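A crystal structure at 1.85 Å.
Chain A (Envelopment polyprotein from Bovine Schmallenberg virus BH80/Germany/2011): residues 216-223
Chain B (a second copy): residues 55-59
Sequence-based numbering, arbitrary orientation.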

# COMPACT_ATOMS: atom_id res chain seq x y z
N ASP A 216 15.06 -6.39 -15.88
CA ASP A 216 13.93 -5.53 -15.55
C ASP A 216 12.91 -5.57 -16.67
O ASP A 216 13.16 -6.10 -17.77
CB ASP A 216 14.37 -4.09 -15.24
CG ASP A 216 15.14 -3.47 -16.32
OD1 ASP A 216 14.65 -3.46 -17.47
OD2 ASP A 216 16.25 -2.97 -16.00
N VAL A 217 11.73 -5.03 -16.36
CA VAL A 217 10.51 -5.33 -17.11
C VAL A 217 10.57 -4.80 -18.55
O VAL A 217 9.98 -5.40 -19.45
CB VAL A 217 9.28 -4.80 -16.33
CG1 VAL A 217 9.29 -3.28 -16.25
CG2 VAL A 217 7.91 -5.24 -16.98
N LEU A 218 11.30 -3.70 -18.82
CA LEU A 218 11.37 -3.23 -20.22
C LEU A 218 12.34 -3.99 -21.09
O LEU A 218 12.27 -3.86 -22.34
CB LEU A 218 11.75 -1.72 -20.29
CG LEU A 218 10.75 -0.66 -19.78
CD1 LEU A 218 11.33 0.76 -20.02
CD2 LEU A 218 9.47 -0.80 -20.56
N GLN A 219 13.26 -4.79 -20.52
CA GLN A 219 14.31 -5.39 -21.36
C GLN A 219 14.56 -6.87 -21.08
O GLN A 219 15.35 -7.23 -20.19
CB GLN A 219 15.61 -4.61 -21.26
CG GLN A 219 15.53 -3.25 -21.92
CD GLN A 219 15.26 -3.24 -23.43
OE1 GLN A 219 15.42 -4.26 -24.16
NE2 GLN A 219 14.87 -2.05 -23.92
N PRO A 220 13.86 -7.75 -21.79
CA PRO A 220 14.11 -9.20 -21.65
C PRO A 220 15.55 -9.54 -21.94
O PRO A 220 16.25 -8.81 -22.65
CB PRO A 220 13.18 -9.81 -22.70
CG PRO A 220 12.05 -8.82 -22.85
CD PRO A 220 12.75 -7.48 -22.73
N LEU A 221 15.99 -10.69 -21.42
CA LEU A 221 17.35 -11.16 -21.65
C LEU A 221 17.34 -12.07 -22.87
O LEU A 221 16.62 -13.07 -22.92
CB LEU A 221 17.88 -11.89 -20.41
CG LEU A 221 17.81 -11.07 -19.05
CD1 LEU A 221 18.36 -12.00 -17.96
CD2 LEU A 221 18.61 -9.82 -19.10
N ILE A 222 18.09 -11.68 -23.89
CA ILE A 222 18.01 -12.38 -25.19
C ILE A 222 19.38 -12.93 -25.53
O ILE A 222 20.34 -12.16 -25.65
CB ILE A 222 17.54 -11.45 -26.33
CG1 ILE A 222 16.16 -10.84 -26.04
CG2 ILE A 222 17.57 -12.17 -27.72
CD1 ILE A 222 15.02 -11.86 -25.82
N SER A 223 19.46 -14.25 -25.76
CA SER A 223 20.58 -14.87 -26.44
C SER A 223 19.99 -15.73 -27.55
O SER A 223 18.76 -15.80 -27.70
CB SER A 223 21.44 -15.71 -25.47
OG SER A 223 20.69 -16.83 -24.96
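Chain B 55-59: QYKTM

This is a small, water-mediated contact between two copies of one protein, in which an extended piece of chain B lies along a turn and the strand that follows it in chain A, with no direct hydrogen bond between the two stretches. The surface buried between them, both sides summed, is 296 Å².

The chain A stretch begins with a type I beta turn from Asp A216 to Gln A219. The turn is closed by a backbone hydrogen bond from Gln A219 N to Asp A216 O, 3.0 Å. Pro A220 leads out of it, and Leu A221 and Ile A222 form a short strand. Chain B has no regular helix or strand here. From Tyr B56 to Met B59 its backbone angles are nevertheless extended, so the segment runs out nearly straight.

The two stretches run in the same general direction. Leu A218 lies nearest Tyr B56, with 7.0 Å between their CA atoms. Two residues further along each chain, Pro A220 lies nearest Thr B58, and the CA atoms are 5.9 Å apart. The backbones therefore draw closer at the proline, but they do not pair as strands of a sheet.

Pro A220 is the centre of the contact. Its CA-to-CB bond points toward chain B, and its ring has the C-gamma exo pucker. Pro A220 CG is 3.3 Å from Lys B57 O, 3.6 Å from Tyr B56 CE1 and 3.8 Å from Thr B58 CB. One ring carbon thus touches three successive residues of chain B. The contact with the tyrosine ring is apolar and oblique.

The CA-to-CB bond of Tyr B56 points sideways relative to chain A, with chi1 in the t rotamer, but the end of its side chain comes nearer. The ring reaches the carbonyl groups of the turn. Val A217 O sits at the ring edge, near its plane, 3.5 Å from Tyr B56 CE1. Leu A218 O is 3.8 Å from Tyr B56 CD1.

Further along, Ile A222 also points toward chain B. Ile A222 CD1 lies 4.1 Å from Lys B57 O and 4.4 Å from Thr B58 CA, so it packs against backbone. Leu A221, between the two inward-pointing residues, points away, as expected for alternation along an extended chain.

Water supplies the polar links. Water 4 accepts from Tyr B56 OH at 2.8 Å and donates to Val A217 O at 2.6 Å, joining the end of the tyrosine to the turn. Water 1 is 2.7 Å from Leu A218 O and makes a weak hydrogen bond to Gln B55 O at 3.3 Å. Water 3 lies 3.1 Å from both Leu A218 O and Gln B55 O, and accepts weakly from Lys B57 N at 3.4 Å. Water 2 donates to Gln B55 O at 3.0 Å and accepts from Gln A219 NE2 at 3.2 Å. Gln B55 therefore meets chain A through water bound to its carbonyl.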

# COMPACT_ATOMS: atom_id res chain seq x y z
N GLN B 55 9.35 -1.35 -29.31
CA GLN B 55 10.60 -1.49 -28.55
C GLN B 55 10.77 -2.85 -27.90
O GLN B 55 11.87 -3.16 -27.45
CB GLN B 55 10.64 -0.44 -27.40
CG GLN B 55 10.82 1.00 -27.87
CD GLN B 55 10.43 1.95 -26.78
OE1 GLN B 55 9.25 2.02 -26.43
NE2 GLN B 55 11.41 2.64 -26.18
N TYR B 56 9.67 -3.59 -27.72
CA TYR B 56 9.66 -4.77 -26.88
C TYR B 56 9.68 -6.05 -27.73
O TYR B 56 8.91 -6.19 -28.69
CB TYR B 56 8.44 -4.74 -25.96
CG TYR B 56 8.45 -5.81 -24.88
CD1 TYR B 56 9.15 -5.60 -23.67
CD2 TYR B 56 7.85 -7.05 -25.10
CE1 TYR B 56 9.18 -6.58 -22.69
CE2 TYR B 56 7.87 -8.06 -24.11
CZ TYR B 56 8.53 -7.82 -22.92
OH TYR B 56 8.57 -8.77 -21.94
N LYS B 57 10.59 -6.96 -27.38
CA LYS B 57 10.61 -8.31 -27.95
C LYS B 57 11.00 -9.31 -26.86
O LYS B 57 12.00 -9.09 -26.16
CB LYS B 57 11.63 -8.38 -29.09
CG LYS B 57 11.75 -9.75 -29.66
CD LYS B 57 12.63 -9.68 -30.88
CE LYS B 57 13.97 -10.25 -30.59
NZ LYS B 57 14.06 -11.59 -31.25
N THR B 58 10.23 -10.39 -26.72
CA THR B 58 10.62 -11.47 -25.82
C THR B 58 10.40 -12.81 -26.52
O THR B 58 10.25 -12.87 -27.74
CB THR B 58 9.86 -11.40 -24.48
OG1 THR B 58 10.45 -12.33 -23.57
CG2 THR B 58 8.34 -11.69 -24.64
N MET B 59 10.41 -13.90 -25.77
CA MET B 59 10.33 -15.20 -26.43
C MET B 59 8.92 -15.40 -26.95
O MET B 59 7.97 -14.76 -26.50
CB MET B 59 10.74 -16.31 -25.47
CG MET B 59 9.67 -16.80 -24.55
SD MET B 59 9.45 -16.09 -22.95
CE MET B 59 11.05 -15.53 -22.36
O HOH W 1 11.32 -2.34 -24.35
O HOH W 2 14.34 -1.48 -27.02
O HOH W 3 12.53 -5.19 -25.17
O HOH W 4 9.61 -8.01 -19.50